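PDB 5KAU: SA2223 protein from Staphylococcus aureus, which binds the cationic dye rhodamine 6G and is probably an effector-binding protein whose natural ligand and cellular role are not settled. Local coordinates for residues 58-63 against 132-137; 95-100 against 117-122; 6-11 against 89-94. All coordinates share one frame; numbering follows the deposited sequence.

Contact 1. Residues 58-63 against 132-137. With RHQ (rhodamine 6g), chain B.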
loop_
_atom_site.group_PDB
_atom_site.type_symbol
_atom_site.label_atom_id
_atom_site.label_comp_id
_atom_site.label_asym_id
_atom_site.label_seq_id
_atom_site.Cartn_x
_atom_site.Cartn_y
_atom_site.Cartn_z
ATOM N N LEU A 58 -0.113 6.377 -1.036
ATOM C CA LEU A 58 -0.135 4.910 -1.043
ATOM C C LEU A 58 0.848 4.288 -2.033
ATOM O O LEU A 58 1.023 4.762 -3.158
ATOM C CB LEU A 58 -1.525 4.403 -1.384
ATOM C CG LEU A 58 -2.613 4.567 -0.348
ATOM C CD1 LEU A 58 -3.079 5.991 -0.458
ATOM C CD2 LEU A 58 -3.673 3.569 -0.677
ATOM N N GLY A 59 1.526 3.233 -1.582
ATOM C CA GLY A 59 2.230 2.332 -2.472
ATOM C C GLY A 59 1.558 0.975 -2.405
ATOM O O GLY A 59 1.701 0.231 -1.452
ATOM N N LEU A 60 0.707 0.728 -3.368
ATOM C CA LEU A 60 -0.103 -0.506 -3.410
ATOM C C LEU A 60 0.543 -1.620 -4.178
ATOM O O LEU A 60 0.987 -1.435 -5.326
ATOM C CB LEU A 60 -1.452 -0.263 -4.073
ATOM C CG LEU A 60 -2.203 0.856 -3.382
ATOM C CD1 LEU A 60 -2.238 2.067 -4.252
ATOM C CD2 LEU A 60 -3.631 0.362 -2.972
ATOM N N CYS A 61 0.542 -2.793 -3.589
ATOM C CA CYS A 61 0.906 -3.988 -4.307
ATOM C C CYS A 61 -0.398 -4.666 -4.776
ATOM O O CYS A 61 -1.194 -5.104 -3.955
ATOM C CB CYS A 61 1.758 -4.893 -3.406
ATOM S SG CYS A 61 3.413 -4.124 -2.971
ATOM N N ILE A 62 -0.547 -4.771 -6.087
ATOM C CA ILE A 62 -1.751 -5.292 -6.720
ATOM C C ILE A 62 -1.460 -6.586 -7.421
ATOM O O ILE A 62 -0.636 -6.602 -8.344
ATOM C CB ILE A 62 -2.310 -4.256 -7.735
ATOM C CG1 ILE A 62 -2.704 -3.000 -6.991
ATOM C CG2 ILE A 62 -3.489 -4.861 -8.553
ATOM C CD1 ILE A 62 -2.860 -1.846 -7.855
ATOM N N PRO A 63 -2.090 -7.695 -6.986
ATOM C CA PRO A 63 -1.857 -8.967 -7.688
ATOM C C PRO A 63 -2.462 -8.898 -9.091
ATOM O O PRO A 63 -3.529 -8.290 -9.237
ATOM C CB PRO A 63 -2.593 -9.996 -6.824
ATOM C CG PRO A 63 -3.558 -9.231 -6.042
ATOM C CD PRO A 63 -3.057 -7.846 -5.878
ATOM N N PRO A 132 -5.559 -5.876 -2.921
ATOM C CA PRO A 132 -4.306 -5.133 -2.820
ATOM C C PRO A 132 -3.902 -4.962 -1.350
ATOM O O PRO A 132 -4.774 -4.761 -0.509
ATOM C CB PRO A 132 -4.651 -3.737 -3.425
ATOM C CG PRO A 132 -5.889 -4.063 -4.326
ATOM C CD PRO A 132 -6.626 -5.103 -3.591
ATOM N N PHE A 133 -2.599 -4.888 -1.067
ATOM C CA PHE A 133 -2.195 -4.397 0.257
ATOM C C PHE A 133 -1.318 -3.233 -0.007
ATOM O O PHE A 133 -0.827 -3.097 -1.121
ATOM C CB PHE A 133 -1.476 -5.436 1.104
ATOM C CG PHE A 133 -0.176 -5.952 0.502
ATOM C CD1 PHE A 133 1.010 -5.352 0.790
ATOM C CD2 PHE A 133 -0.153 -7.086 -0.308
ATOM C CE1 PHE A 133 2.215 -5.833 0.235
ATOM C CE2 PHE A 133 1.078 -7.563 -0.852
ATOM C CZ PHE A 133 2.231 -6.930 -0.544
ATOM N N PHE A 134 -1.099 -2.381 0.970
ATOM C CA PHE A 134 -0.355 -1.166 0.694
ATOM C C PHE A 134 0.424 -0.583 1.877
ATOM O O PHE A 134 0.098 -0.813 3.069
ATOM C CB PHE A 134 -1.288 -0.111 0.143
ATOM C CG PHE A 134 -2.432 0.311 1.062
ATOM C CD1 PHE A 134 -2.280 1.390 1.984
ATOM C CD2 PHE A 134 -3.663 -0.240 0.946
ATOM C CE1 PHE A 134 -3.297 1.832 2.732
ATOM C CE2 PHE A 134 -4.690 0.183 1.773
ATOM C CZ PHE A 134 -4.500 1.209 2.655
ATOM N N GLU A 135 1.444 0.185 1.479
ATOM C CA GLU A 135 2.215 1.122 2.318
ATOM C C GLU A 135 1.514 2.429 2.289
ATOM O O GLU A 135 1.129 2.902 1.179
ATOM C CB GLU A 135 3.649 1.247 1.762
ATOM C CG GLU A 135 4.317 -0.084 1.616
ATOM C CD GLU A 135 5.182 -0.218 0.374
ATOM O OE1 GLU A 135 5.690 0.797 -0.149
ATOM O OE2 GLU A 135 5.374 -1.412 -0.026
ATOM N N LEU A 136 1.415 3.073 3.460
ATOM C CA LEU A 136 0.811 4.413 3.537
ATOM C C LEU A 136 1.836 5.354 4.118
ATOM O O LEU A 136 2.253 5.157 5.209
ATOM C CB LEU A 136 -0.491 4.446 4.342
ATOM C CG LEU A 136 -1.211 5.795 4.441
ATOM C CD1 LEU A 136 -1.724 6.237 3.128
ATOM C CD2 LEU A 136 -2.367 5.663 5.329
ATOM N N TYR A 137 2.191 6.381 3.356
ATOM C CA TYR A 137 3.257 7.337 3.705
ATOM C C TYR A 137 2.661 8.653 3.940
ATOM O O TYR A 137 2.372 9.391 2.989
ATOM C CB TYR A 137 4.313 7.510 2.601
ATOM C CG TYR A 137 5.037 6.216 2.247
ATOM C CD1 TYR A 137 6.219 5.848 2.873
ATOM C CD2 TYR A 137 4.497 5.359 1.298
ATOM C CE1 TYR A 137 6.841 4.647 2.545
ATOM C CE2 TYR A 137 5.099 4.152 0.991
ATOM C CZ TYR A 137 6.303 3.822 1.610
ATOM O OH TYR A 137 6.929 2.646 1.354
HETATM C C1 RHQ B . 9.559 5.945 -0.833
HETATM C C2 RHQ B . 10.811 6.284 -1.336
HETATM C C3 RHQ B . 11.145 7.670 -1.340
HETATM C C4 RHQ B . 10.292 8.623 -0.878
HETATM C C5 RHQ B . 9.011 8.240 -0.363
HETATM C C6 RHQ B . 8.658 6.884 -0.363
HETATM O O1 RHQ B . 9.170 4.647 -0.791
HETATM C C7 RHQ B . 9.997 3.649 -1.227
HETATM C C8 RHQ B . 11.263 3.944 -1.751
HETATM C C9 RHQ B . 11.667 5.273 -1.767
HETATM C C10 RHQ B . 9.507 2.366 -1.130
HETATM C C11 RHQ B . 10.298 1.303 -1.582
HETATM C C12 RHQ B . 11.600 1.578 -2.129
HETATM C C13 RHQ B . 12.058 2.852 -2.202
HETATM N N1 RHQ B . 9.860 0.020 -1.522
HETATM C C14 RHQ B . 12.924 5.593 -2.380
HETATM C C15 RHQ B . 12.806 5.373 -3.745
HETATM C C16 RHQ B . 13.847 5.627 -4.598
HETATM C C17 RHQ B . 14.984 6.145 -4.052
HETATM C C18 RHQ B . 15.109 6.403 -2.670
HETATM C C19 RHQ B . 14.073 6.146 -1.780
HETATM C C20 RHQ B . 12.464 0.468 -2.602
HETATM C C21 RHQ B . 10.713 10.061 -0.869
HETATM C C22 RHQ B . 8.655 -0.410 -0.805
HETATM C C23 RHQ B . 8.843 -0.348 0.704
HETATM N N2 RHQ B . 8.170 9.232 0.062
HETATM C C24 RHQ B . 6.873 9.022 0.718
HETATM C C25 RHQ B . 6.267 10.351 1.149
HETATM C C26 RHQ B . 14.040 6.808 -0.458
HETATM O O27 RHQ B . 13.165 6.269 0.403
HETATM O O2 RHQ B . 14.268 7.999 -0.288
HETATM C C28 RHQ B . 14.958 8.219 0.916
HETATM C C29 RHQ B . 15.653 9.562 0.830
HETATM O O HOH W 1 2.890 -2.595 -1.116
#
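With CG held between its backbone N and carbonyl carbon (chi1 61°), F133 swings its ring back over the partner strand, and C61 CB lies 3.5 Å from F133 CZ. This CB meets a face of the ring toward its rim; a residue as small as cysteine leaves room for the ring. F134 has the same first torsion on the other face of the sheet, where L58 CD2 sits over the centre of its ring in a CH-pi contact, 3.8 Å from the centroid. The two strands are antiparallel neighbours in the closed sheet of this chain, which belongs to an effector-binding family. G59 and E135 exchange backbone bonds (G59 N to E135 O 2.8 Å), as do C61 and F133. Because G59 carries no side chain, the E135 carboxylate can bend in at chi2 (142°) beside the glycine. Water 1 bridges G59 O and E135 OE2, while Y137 OH, 2.7 Å from E135 OE1, donates to it from above the carboxylate plane; Y71 OH bonds this oxygen too. E135 OE1 comes within 3.3 Å of C22, an ethylamino carbon of rhodamine, consistent with charge complementarity to a cationic dye, and the Y137 ring turns a face to rhodamine C6.

Contact 2. Residues 95-100 against 117-122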
loop_
_atom_site.group_PDB
_atom_site.type_symbol
_atom_site.label_atom_id
_atom_site.label_comp_id
_atom_site.label_asym_id
_atom_site.label_seq_id
_atom_site.Cartn_x
_atom_site.Cartn_y
_atom_site.Cartn_z
ATOM N N LYS A 95 -11.758 -4.802 5.614
ATOM C CA LYS A 95 -11.095 -4.645 6.885
ATOM C C LYS A 95 -9.617 -4.926 6.682
ATOM O O LYS A 95 -9.271 -5.618 5.733
ATOM C CB LYS A 95 -11.652 -5.614 7.915
ATOM C CG LYS A 95 -13.086 -5.405 8.124
ATOM C CD LYS A 95 -13.624 -6.006 9.420
ATOM C CE LYS A 95 -15.166 -6.072 9.394
ATOM N NZ LYS A 95 -15.732 -6.852 10.527
ATOM N N TYR A 96 -8.777 -4.456 7.606
ATOM C CA TYR A 96 -7.329 -4.548 7.504
ATOM C C TYR A 96 -6.706 -4.805 8.869
ATOM O O TYR A 96 -7.229 -4.318 9.868
ATOM C CB TYR A 96 -6.685 -3.275 6.987
ATOM C CG TYR A 96 -7.042 -2.947 5.560
ATOM C CD1 TYR A 96 -8.208 -2.309 5.259
ATOM C CD2 TYR A 96 -6.205 -3.293 4.521
ATOM C CE1 TYR A 96 -8.537 -1.986 3.921
ATOM C CE2 TYR A 96 -6.494 -2.946 3.213
ATOM C CZ TYR A 96 -7.663 -2.310 2.920
ATOM O OH TYR A 96 -7.953 -2.045 1.614
ATOM N N MET A 97 -5.571 -5.498 8.877
ATOM C CA MET A 97 -4.602 -5.432 9.936
ATOM C C MET A 97 -3.662 -4.323 9.564
ATOM O O MET A 97 -2.992 -4.407 8.482
ATOM C CB MET A 97 -3.813 -6.715 10.068
ATOM C CG MET A 97 -4.611 -7.944 10.479
ATOM S SD MET A 97 -3.550 -9.454 10.506
ATOM C CE MET A 97 -4.582 -10.540 11.466
ATOM N N VAL A 98 -3.528 -3.313 10.434
ATOM C CA VAL A 98 -2.679 -2.175 10.086
ATOM C C VAL A 98 -1.503 -2.208 11.029
ATOM O O VAL A 98 -1.668 -2.181 12.246
ATOM C CB VAL A 98 -3.410 -0.882 10.147
ATOM C CG1 VAL A 98 -2.505 0.295 9.729
ATOM C CG2 VAL A 98 -4.626 -0.958 9.288
ATOM N N PHE A 99 -0.327 -2.330 10.415
ATOM C CA PHE A 99 0.956 -2.375 11.130
ATOM C C PHE A 99 1.788 -1.092 10.959
ATOM O O PHE A 99 1.600 -0.377 9.998
ATOM C CB PHE A 99 1.779 -3.549 10.603
ATOM C CG PHE A 99 1.071 -4.877 10.634
ATOM C CD1 PHE A 99 0.262 -5.287 9.590
ATOM C CD2 PHE A 99 1.242 -5.736 11.719
ATOM C CE1 PHE A 99 -0.394 -6.538 9.618
ATOM C CE2 PHE A 99 0.594 -6.979 11.752
ATOM C CZ PHE A 99 -0.252 -7.364 10.682
ATOM N N GLU A 100 2.704 -0.817 11.874
ATOM C CA GLU A 100 3.581 0.341 11.786
ATOM C C GLU A 100 5.021 -0.082 11.616
ATOM O O GLU A 100 5.526 -0.906 12.390
ATOM C CB GLU A 100 3.473 1.261 13.030
ATOM C CG GLU A 100 2.071 1.896 13.139
ATOM C CD GLU A 100 1.960 2.905 14.287
ATOM O OE1 GLU A 100 2.799 2.845 15.191
ATOM O OE2 GLU A 100 1.041 3.739 14.269
ATOM N N HIS A 117 4.820 -10.416 6.891
ATOM C CA HIS A 117 4.455 -11.552 6.067
ATOM C C HIS A 117 4.646 -12.817 6.851
ATOM O O HIS A 117 3.799 -13.733 6.820
ATOM C CB HIS A 117 5.241 -11.569 4.746
ATOM C CG HIS A 117 4.576 -10.772 3.646
ATOM N ND1 HIS A 117 4.935 -9.478 3.324
ATOM C CD2 HIS A 117 3.543 -11.089 2.822
ATOM C CE1 HIS A 117 4.174 -9.042 2.326
ATOM N NE2 HIS A 117 3.329 -10.002 2.001
ATOM N N HIS A 118 5.692 -12.860 7.649
ATOM C CA HIS A 118 5.889 -14.015 8.456
ATOM C C HIS A 118 4.767 -14.151 9.500
ATOM O O HIS A 118 4.322 -15.262 9.787
ATOM C CB HIS A 118 7.263 -13.926 9.113
ATOM C CG HIS A 118 7.622 -15.120 9.918
ATOM N ND1 HIS A 118 7.951 -16.331 9.349
ATOM C CD2 HIS A 118 7.706 -15.287 11.260
ATOM C CE1 HIS A 118 8.210 -17.203 10.312
ATOM N NE2 HIS A 118 8.076 -16.594 11.479
ATOM N N TYR A 119 4.340 -13.029 10.097
ATOM C CA TYR A 119 3.295 -13.039 11.113
ATOM C C TYR A 119 1.986 -13.502 10.520
ATOM O O TYR A 119 1.305 -14.375 11.056
ATOM C CB TYR A 119 3.110 -11.642 11.694
ATOM C CG TYR A 119 1.982 -11.522 12.682
ATOM C CD1 TYR A 119 0.766 -10.938 12.335
ATOM C CD2 TYR A 119 2.138 -11.984 13.981
ATOM C CE1 TYR A 119 -0.258 -10.812 13.249
ATOM C CE2 TYR A 119 1.120 -11.867 14.915
ATOM C CZ TYR A 119 -0.075 -11.278 14.548
ATOM O OH TYR A 119 -1.084 -11.193 15.472
ATOM N N ILE A 120 1.618 -12.906 9.382
ATOM C CA ILE A 120 0.290 -13.205 8.823
ATOM C C ILE A 120 0.176 -14.630 8.204
ATOM O O ILE A 120 -0.908 -15.086 7.911
ATOM C CB ILE A 120 -0.127 -12.158 7.770
ATOM C CG1 ILE A 120 0.771 -12.217 6.551
ATOM C CG2 ILE A 120 -0.104 -10.816 8.369
ATOM C CD1 ILE A 120 0.379 -11.194 5.515
ATOM N N HIS A 121 1.273 -15.368 8.094
ATOM C CA HIS A 121 1.216 -16.744 7.554
ATOM C C HIS A 121 0.406 -17.675 8.435
ATOM O O HIS A 121 -0.035 -18.736 7.952
ATOM C CB HIS A 121 2.620 -17.374 7.364
ATOM C CG HIS A 121 3.390 -16.791 6.215
ATOM N ND1 HIS A 121 2.818 -15.929 5.295
ATOM C CD2 HIS A 121 4.699 -16.906 5.869
ATOM C CE1 HIS A 121 3.740 -15.545 4.426
ATOM N NE2 HIS A 121 4.885 -16.124 4.750
ATOM N N GLN A 122 0.224 -17.297 9.709
ATOM C CA GLN A 122 -0.629 -18.054 10.657
ATOM C C GLN A 122 -2.121 -17.793 10.460
ATOM O O GLN A 122 -2.958 -18.395 11.129
ATOM C CB GLN A 122 -0.301 -17.676 12.105
ATOM C CG GLN A 122 1.175 -17.560 12.469
ATOM C CD GLN A 122 1.370 -16.861 13.831
ATOM O OE1 GLN A 122 1.035 -17.429 14.886
ATOM N NE2 GLN A 122 1.899 -15.627 13.812
#
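F99 and M97 point from the barrel strand 87-102 toward Y119 and I120 near the end of helix 107-120, a strand-to-helix packing that lays the helix end against the outside of the antiparallel barrel. The CB of F99 points toward the helix, and chi1 of -54° sets CG beside the backbone N. On one flank of the ring F99 CE1 rests 3.5 Å from M97 CB, the neighbour two residues back on the same side of the strand. On the other, F99 CE2 comes to 4.0 Å from Y119 CD1, the two rings crossing at a slant. The tip, F99 CZ, is where the group converges: it lies 3.9 Å from M97 SD and 4.2 Å from I120 CG2. A phenyl suits this place because its far end, CE2 and CZ, can meet both Y119 and I120. M97 adds a flexible, polarisable arm whose SD is 4.3 Å from I120 CG2 and approaches the edge of the Y119 ring near its plane. Branched I120 sends CG2 back to both strand residues, while Y119 also packs on M1 and Y3. Beyond the apolar cluster, Q122 NE2 donates to Y119 O over 3.1 Å, in the carbonyl plane and on a lone pair.

Contact 3. Residues 6-11 against 89-94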
loop_
_atom_site.group_PDB
_atom_site.type_symbol
_atom_site.label_atom_id
_atom_site.label_comp_id
_atom_site.label_asym_id
_atom_site.label_seq_id
_atom_site.Cartn_x
_atom_site.Cartn_y
_atom_site.Cartn_z
ATOM N N GLN A 6 -8.619 -1.928 11.209
ATOM C CA GLN A 6 -9.218 -0.780 10.580
ATOM C C GLN A 6 -10.145 -1.248 9.443
ATOM O O GLN A 6 -9.984 -2.363 8.910
ATOM C CB GLN A 6 -8.119 0.168 10.041
ATOM C CG GLN A 6 -7.396 0.936 11.097
ATOM C CD GLN A 6 -8.317 1.921 11.829
ATOM O OE1 GLN A 6 -9.371 2.332 11.314
ATOM N NE2 GLN A 6 -7.931 2.287 13.040
ATOM N N GLN A 7 -11.123 -0.431 9.072
ATOM C CA GLN A 7 -12.023 -0.748 7.976
ATOM C C GLN A 7 -12.082 0.459 7.027
ATOM O O GLN A 7 -12.080 1.583 7.539
ATOM C CB GLN A 7 -13.386 -1.063 8.534
ATOM C CG GLN A 7 -14.383 -1.575 7.494
ATOM C CD GLN A 7 -15.603 -2.190 8.138
ATOM O OE1 GLN A 7 -15.871 -1.993 9.324
ATOM N NE2 GLN A 7 -16.344 -2.971 7.352
ATOM N N LEU A 8 -12.090 0.251 5.686
ATOM C CA LEU A 8 -12.263 1.337 4.696
ATOM C C LEU A 8 -13.528 1.021 3.893
ATOM O O LEU A 8 -13.805 -0.151 3.621
ATOM C CB LEU A 8 -11.062 1.482 3.754
ATOM C CG LEU A 8 -9.730 1.703 4.408
ATOM C CD1 LEU A 8 -8.637 1.659 3.376
ATOM C CD2 LEU A 8 -9.663 3.030 5.091
ATOM N N ALA A 9 -14.298 2.050 3.541
ATOM C CA ALA A 9 -15.295 1.965 2.466
ATOM C C ALA A 9 -14.569 1.874 1.129
ATOM O O ALA A 9 -13.355 2.094 1.075
ATOM C CB ALA A 9 -16.171 3.173 2.473
ATOM N N SER A 10 -15.309 1.641 0.047
ATOM C CA SER A 10 -14.707 1.655 -1.279
ATOM C C SER A 10 -14.178 3.077 -1.552
ATOM O O SER A 10 -14.808 4.048 -1.192
ATOM C CB SER A 10 -15.713 1.208 -2.382
ATOM O OG SER A 10 -15.968 -0.239 -2.357
ATOM N N LEU A 11 -13.023 3.165 -2.197
ATOM C CA LEU A 11 -12.354 4.436 -2.374
ATOM C C LEU A 11 -11.965 4.502 -3.814
ATOM O O LEU A 11 -11.742 3.453 -4.443
ATOM C CB LEU A 11 -11.106 4.513 -1.479
ATOM C CG LEU A 11 -11.425 4.725 0.010
ATOM C CD1 LEU A 11 -10.182 4.774 0.848
ATOM C CD2 LEU A 11 -12.142 6.002 0.133
ATOM N N ILE A 89 -8.325 3.546 -10.021
ATOM C CA ILE A 89 -8.960 2.323 -9.633
ATOM C C ILE A 89 -9.911 2.549 -8.463
ATOM O O ILE A 89 -9.862 3.564 -7.765
ATOM C CB ILE A 89 -7.933 1.283 -9.242
ATOM C CG1 ILE A 89 -7.191 1.768 -7.996
ATOM C CG2 ILE A 89 -7.001 1.069 -10.449
ATOM C CD1 ILE A 89 -6.208 0.762 -7.490
ATOM N N THR A 90 -10.760 1.545 -8.257
ATOM C CA THR A 90 -11.591 1.500 -7.101
ATOM C C THR A 90 -10.897 0.508 -6.167
ATOM O O THR A 90 -10.496 -0.590 -6.631
ATOM C CB THR A 90 -12.979 1.049 -7.431
ATOM O OG1 THR A 90 -13.589 2.005 -8.316
ATOM C CG2 THR A 90 -13.810 0.891 -6.118
ATOM N N LEU A 91 -10.675 0.912 -4.913
ATOM C CA LEU A 91 -10.105 0.032 -3.864
ATOM C C LEU A 91 -11.307 -0.463 -3.076
ATOM O O LEU A 91 -11.977 0.343 -2.400
ATOM C CB LEU A 91 -9.127 0.761 -2.948
ATOM C CG LEU A 91 -8.655 -0.098 -1.814
ATOM C CD1 LEU A 91 -7.771 -1.316 -2.361
ATOM C CD2 LEU A 91 -7.839 0.776 -0.917
ATOM N N ALA A 92 -11.612 -1.753 -3.246
ATOM C CA ALA A 92 -12.840 -2.281 -2.721
ATOM C C ALA A 92 -12.746 -2.360 -1.221
ATOM O O ALA A 92 -11.651 -2.582 -0.632
ATOM C CB ALA A 92 -13.173 -3.655 -3.308
ATOM N N SER A 93 -13.895 -2.104 -0.628
ATOM C CA SER A 93 -14.058 -1.970 0.799
ATOM C C SER A 93 -13.514 -3.190 1.533
ATOM O O SER A 93 -13.648 -4.304 1.041
ATOM C CB SER A 93 -15.524 -1.818 1.106
ATOM O OG SER A 93 -15.733 -1.955 2.464
ATOM N N SER A 94 -12.870 -3.013 2.674
ATOM C CA SER A 94 -12.275 -4.176 3.337
ATOM C C SER A 94 -11.898 -3.799 4.751
ATOM O O SER A 94 -11.786 -2.604 5.060
ATOM C CB SER A 94 -11.056 -4.678 2.560
ATOM O OG SER A 94 -10.447 -5.802 3.189
HETATM O O HOH W 2 -15.761 -4.548 4.433
HETATM O O HOH W 3 -11.028 1.230 0.053
#
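L8 O is gripped by two donors of segment 89-94: S93 OG, 2.9 Å from L8 O and in the carbonyl plane, and the backbone S94 N, 3.2 Å from L8 O and tilted from that plane. S93 can do this because its OG stands anti to its own backbone N (chi1 168°), which aims the short hydroxyl across the gap; a serine suits the place because its one-carbon arm sets the hydroxyl within bonding distance of L8 O. In return L8 N donates to S94 O, an almost straight bond (169°) that completes the antiparallel hydrogen-bonded pair. A second such pair joins L11 and L91, with L91 N 2.8 Å from L11 O. Between the two pairs both chains leave regular strand geometry at 9-10 and 92-93, and side chains and water take over the bridging. S10 OG accepts from S93 N at a longer 3.3 Å, and water 3 donates to both A9 O and L91 O, the latter 2.8 Å away. Small residues, A9, S10, A92 and S93, fill this largely exposed break. L8, L11, L91 and S94 turn to one face of the sheet, where L8 CD1 and L91 CD2 meet loosely at 4.5 Å. The leucines put apolar branches on this face; L91 is buried, L8 and L11 only partly covered. Strands 4-20 and 87-102 stand at the two ends of the strand order, so the contact helps close the barrel. On that face L8 packs on Y96 and on W152 of strand 148-155, L91 on Y96 and P132, and L11 on T76 of strand 69-76 and on D53 of the loop that follows helix 42-49.

In the fold
All three contacts reach the same closed sheet. Contact 1 pairs two of its strands, while contact 2 packs a helix end on strand 87-102. The centres of contacts 1 and 3 are about 12 Å apart, and their side chains meet where F134 CE2 is 4.2 Å from L91 CD2. The centres of contacts 1 and 2 are about 13 Å apart, yet F134 also touches Y96, and F133 reaches H117 on helix 107-120. Those of contacts 2 and 3 are about 17 Å apart; both use strand 87-102, and Y96 N is 2.7 Å from Q6 O of the neighbouring strand 4-20, a probable hydrogen bond. Only contact 1 touches rhodamine 6G; from the side chain of F99 to the dye is about 13 Å.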